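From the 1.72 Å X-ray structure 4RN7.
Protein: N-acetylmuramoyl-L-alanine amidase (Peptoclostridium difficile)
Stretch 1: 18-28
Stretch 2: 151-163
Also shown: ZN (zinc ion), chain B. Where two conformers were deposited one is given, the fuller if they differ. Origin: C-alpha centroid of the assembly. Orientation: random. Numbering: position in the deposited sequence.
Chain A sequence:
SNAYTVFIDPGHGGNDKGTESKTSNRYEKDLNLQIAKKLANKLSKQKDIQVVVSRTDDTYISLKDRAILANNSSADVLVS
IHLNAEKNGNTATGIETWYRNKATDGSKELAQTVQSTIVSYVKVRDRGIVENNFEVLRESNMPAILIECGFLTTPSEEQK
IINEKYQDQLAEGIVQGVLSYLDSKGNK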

# COMPACT_ATOMS: atom_id res chain seq x y z
N GLY A 18 1.31 -11.60 -9.05
CA GLY A 18 1.28 -11.63 -7.60
C GLY A 18 0.55 -12.88 -7.15
O GLY A 18 0.45 -13.84 -7.91
N THR A 19 0.04 -12.88 -5.92
CA THR A 19 -0.67 -14.06 -5.43
C THR A 19 -1.95 -14.30 -6.22
O THR A 19 -2.59 -13.36 -6.68
CB THR A 19 -1.00 -13.91 -3.94
OG1 THR A 19 0.20 -13.56 -3.22
CG2 THR A 19 -1.55 -15.20 -3.38
N GLU A 20 -2.31 -15.57 -6.40
CA GLU A 20 -3.51 -15.96 -7.12
C GLU A 20 -4.44 -16.76 -6.21
O GLU A 20 -4.02 -17.76 -5.63
CB GLU A 20 -3.14 -16.79 -8.35
CG GLU A 20 -4.31 -17.52 -9.01
N SER A 21 -5.69 -16.31 -6.07
CA SER A 21 -6.69 -17.03 -5.28
C SER A 21 -6.83 -18.47 -5.73
O SER A 21 -6.93 -18.74 -6.93
CB SER A 21 -8.05 -16.34 -5.38
OG SER A 21 -9.09 -17.22 -5.00
N LYS A 22 -6.86 -19.40 -4.78
CA LYS A 22 -7.02 -20.82 -5.08
C LYS A 22 -8.50 -21.16 -5.25
O LYS A 22 -8.86 -22.23 -5.73
CB LYS A 22 -6.44 -21.67 -3.94
CG LYS A 22 -5.08 -22.29 -4.25
CD LYS A 22 -4.49 -22.97 -3.01
CE LYS A 22 -3.23 -23.76 -3.34
N THR A 23 -9.35 -20.22 -4.86
CA THR A 23 -10.79 -20.39 -4.89
C THR A 23 -11.38 -19.95 -6.23
O THR A 23 -12.24 -20.63 -6.80
CB THR A 23 -11.47 -19.54 -3.79
OG1 THR A 23 -11.44 -18.15 -4.16
CG2 THR A 23 -10.76 -19.70 -2.46
N SER A 24 -10.88 -18.83 -6.74
CA SER A 24 -11.59 -18.06 -7.75
C SER A 24 -10.69 -17.55 -8.87
O SER A 24 -11.16 -16.88 -9.79
CB SER A 24 -12.25 -16.87 -7.06
OG SER A 24 -11.32 -16.22 -6.21
N ASN A 25 -9.39 -17.85 -8.78
CA ASN A 25 -8.42 -17.34 -9.74
C ASN A 25 -8.56 -15.83 -9.97
O ASN A 25 -8.73 -15.37 -11.10
CB ASN A 25 -8.47 -18.12 -11.06
CG ASN A 25 -8.00 -19.56 -10.89
OD1 ASN A 25 -7.01 -19.82 -10.21
ND2 ASN A 25 -8.71 -20.49 -11.51
N ARG A 26 -8.54 -15.09 -8.87
CA ARG A 26 -8.38 -13.66 -8.92
C ARG A 26 -6.92 -13.41 -8.64
O ARG A 26 -6.29 -14.20 -7.93
CB ARG A 26 -9.23 -12.99 -7.85
CG ARG A 26 -10.72 -13.10 -8.08
CD ARG A 26 -11.48 -12.16 -7.15
NE ARG A 26 -12.89 -12.08 -7.50
CZ ARG A 26 -13.83 -12.85 -6.98
NH1 ARG A 26 -13.52 -13.76 -6.07
NH2 ARG A 26 -15.10 -12.72 -7.35
N TYR A 27 -6.38 -12.33 -9.20
CA TYR A 27 -4.97 -12.01 -9.06
C TYR A 27 -4.75 -10.80 -8.18
O TYR A 27 -5.41 -9.78 -8.35
CB TYR A 27 -4.35 -11.68 -10.42
CG TYR A 27 -4.53 -12.77 -11.44
CD1 TYR A 27 -4.29 -14.09 -11.11
CD2 TYR A 27 -4.94 -12.47 -12.73
CE1 TYR A 27 -4.46 -15.10 -12.04
CE2 TYR A 27 -5.10 -13.46 -13.67
CZ TYR A 27 -4.86 -14.78 -13.32
OH TYR A 27 -5.02 -15.77 -14.25
N GLU A 28 -3.77 -10.90 -7.29
CA GLU A 28 -3.35 -9.77 -6.47
C GLU A 28 -3.10 -8.50 -7.29
O GLU A 28 -3.50 -7.42 -6.88
CB GLU A 28 -2.09 -10.14 -5.67
CG GLU A 28 -1.44 -8.95 -4.97
CD GLU A 28 -0.13 -9.32 -4.29
OE1 GLU A 28 0.22 -10.52 -4.28
OE2 GLU A 28 0.55 -8.41 -3.77
N PHE A 151 -4.93 -11.16 3.61
CA PHE A 151 -4.40 -12.38 3.00
C PHE A 151 -5.28 -12.88 1.87
O PHE A 151 -6.34 -13.43 2.11
CB PHE A 151 -4.24 -13.47 4.06
CG PHE A 151 -2.99 -13.31 4.90
CD1 PHE A 151 -2.93 -12.33 5.88
CD2 PHE A 151 -1.88 -14.10 4.67
CE1 PHE A 151 -1.77 -12.16 6.64
CE2 PHE A 151 -0.72 -13.93 5.41
CZ PHE A 151 -0.66 -12.96 6.40
N LEU A 152 -4.83 -12.73 0.63
CA LEU A 152 -5.64 -13.20 -0.49
C LEU A 152 -5.76 -14.72 -0.48
O LEU A 152 -6.69 -15.28 -1.04
CB LEU A 152 -5.06 -12.72 -1.83
CG LEU A 152 -5.86 -13.15 -3.06
CD1 LEU A 152 -7.26 -12.57 -3.02
CD2 LEU A 152 -5.13 -12.68 -4.32
N THR A 153 -4.81 -15.38 0.19
CA THR A 153 -4.83 -16.84 0.32
C THR A 153 -5.86 -17.40 1.33
O THR A 153 -6.06 -18.62 1.41
CB THR A 153 -3.41 -17.39 0.62
OG1 THR A 153 -2.84 -16.68 1.74
CG2 THR A 153 -2.51 -17.23 -0.60
N THR A 154 -6.49 -16.52 2.09
CA THR A 154 -7.50 -16.91 3.08
C THR A 154 -8.87 -16.51 2.54
O THR A 154 -9.13 -15.32 2.34
CB THR A 154 -7.25 -16.22 4.42
OG1 THR A 154 -5.98 -16.63 4.94
CG2 THR A 154 -8.33 -16.61 5.43
N PRO A 155 -9.73 -17.50 2.27
CA PRO A 155 -11.04 -17.25 1.64
C PRO A 155 -11.86 -16.15 2.31
O PRO A 155 -12.41 -15.33 1.58
CB PRO A 155 -11.74 -18.60 1.75
CG PRO A 155 -10.62 -19.60 1.66
CD PRO A 155 -9.48 -18.95 2.44
N SER A 156 -11.97 -16.12 3.64
CA SER A 156 -12.66 -14.99 4.28
C SER A 156 -12.07 -13.61 3.90
O SER A 156 -12.82 -12.65 3.66
CB SER A 156 -12.71 -15.16 5.80
OG SER A 156 -11.42 -14.97 6.38
N GLU A 157 -10.74 -13.51 3.84
CA GLU A 157 -10.09 -12.23 3.58
C GLU A 157 -10.35 -11.83 2.14
O GLU A 157 -10.57 -10.65 1.84
CB GLU A 157 -8.58 -12.36 3.75
CG GLU A 157 -8.10 -12.64 5.15
CD GLU A 157 -8.00 -11.38 5.96
OE1 GLU A 157 -6.97 -10.68 5.86
OE2 GLU A 157 -8.97 -11.09 6.69
N GLU A 158 -10.31 -12.81 1.25
CA GLU A 158 -10.58 -12.56 -0.16
C GLU A 158 -11.98 -11.96 -0.34
O GLU A 158 -12.15 -11.03 -1.13
CB GLU A 158 -10.43 -13.85 -0.96
CG GLU A 158 -10.91 -13.73 -2.40
CD GLU A 158 -10.77 -15.03 -3.18
OE1 GLU A 158 -10.69 -16.10 -2.54
OE2 GLU A 158 -10.75 -14.96 -4.42
N GLN A 159 -12.97 -12.44 0.41
CA GLN A 159 -14.33 -11.90 0.28
C GLN A 159 -14.41 -10.44 0.70
O GLN A 159 -15.27 -9.70 0.20
CB GLN A 159 -15.33 -12.73 1.08
CG GLN A 159 -15.61 -14.10 0.47
CD GLN A 159 -16.10 -14.02 -0.97
OE1 GLN A 159 -17.03 -13.29 -1.29
NE2 GLN A 159 -15.47 -14.80 -1.84
N LYS A 160 -13.54 -10.02 1.61
CA LYS A 160 -13.43 -8.61 1.97
C LYS A 160 -12.66 -7.83 0.92
O LYS A 160 -13.11 -6.78 0.48
CB LYS A 160 -12.73 -8.45 3.32
CG LYS A 160 -13.54 -9.00 4.49
CD LYS A 160 -12.75 -8.87 5.78
CE LYS A 160 -13.57 -9.34 6.98
NZ LYS A 160 -13.96 -10.79 6.93
N ILE A 161 -11.48 -8.33 0.55
CA ILE A 161 -10.60 -7.64 -0.40
C ILE A 161 -11.30 -7.31 -1.72
O ILE A 161 -11.05 -6.25 -2.31
CB ILE A 161 -9.33 -8.48 -0.67
CG1 ILE A 161 -8.49 -8.59 0.61
CG2 ILE A 161 -8.46 -7.84 -1.76
CD1 ILE A 161 -7.46 -9.72 0.59
N ILE A 162 -12.19 -8.19 -2.18
CA ILE A 162 -12.88 -7.96 -3.45
C ILE A 162 -14.06 -6.99 -3.35
O ILE A 162 -14.59 -6.53 -4.36
CB ILE A 162 -13.39 -9.27 -4.09
CG1 ILE A 162 -14.51 -9.90 -3.25
CG2 ILE A 162 -12.23 -10.23 -4.30
CD1 ILE A 162 -15.02 -11.24 -3.79
N ASN A 163 -14.47 -6.69 -2.12
CA ASN A 163 -15.67 -5.91 -1.88
C ASN A 163 -15.39 -4.41 -1.96
O ASN A 163 -14.45 -3.92 -1.33
CB ASN A 163 -16.23 -6.25 -0.50
CG ASN A 163 -17.56 -5.59 -0.23
OD1 ASN A 163 -17.62 -4.41 0.09
ND2 ASN A 163 -18.63 -6.36 -0.33
ZN ZN B . 2.64 -8.58 -3.42

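Stretch 2 enters the contact through a type I beta turn, Phe151 to Thr154, closed by the backbone bond from Thr154 N to Phe151 O (3.1 Å). Phe151 itself does not touch stretch 1; its backbone N is held by the helix that follows, donating to Glu157 OE1 at 3.1 Å. Leu152 points toward stretch 1 and supplies the apolar centre of the contact. Its CD2 lies 3.5 Å from Thr19 O and 3.7 Å from Glu28 N, packing against the place where two backbone segments of stretch 1 are paired by Glu28 N to Thr19 O (2.8 Å) and Ser21 N to Arg26 O (2.9 Å). The same region is tied to the metal site: Glu28 OE1 accepts from Thr19 N at 2.9 Å, while Glu28 OE2 binds the zinc ion at 2.1 Å. Beside Leu152, Thr153 brings its methyl CG2 to 3.6 Å from Thr19 CG2.

The helix begins at Pro155, whose CG makes a loose apolar contact with Thr23 CG2 at 4.1 Å. One turn on, Glu158 reaches toward stretch 1 with an extended side chain and is the polar focus of the interface. Thr23 OG1 donates a hydrogen bond to Glu158 OE1 (2.7 Å), and Arg26 NH1 forms a salt bridge with Glu158 OE2, its hydrogen bond weak at 3.4 Å. Glu158 OE2 also lies 2.9 Å from Ser21 OG, but its modelled separation from Ser24 OG, 2.3 Å, is too short for a hydrogen bond, so the position of this carboxylate oxygen is less certain. Ser21 OG in turn accepts from Thr23 N and Ser24 N, both at 3.0 Å, bracing the loop around the carboxylate.

Ile162 completes the contact. Its CG2 packs 3.5 Å from Arg26 CD, and its CD1 covers one face of the guanidinium, whereas Glu158 OE2 approaches the edge, near the guanidinium plane.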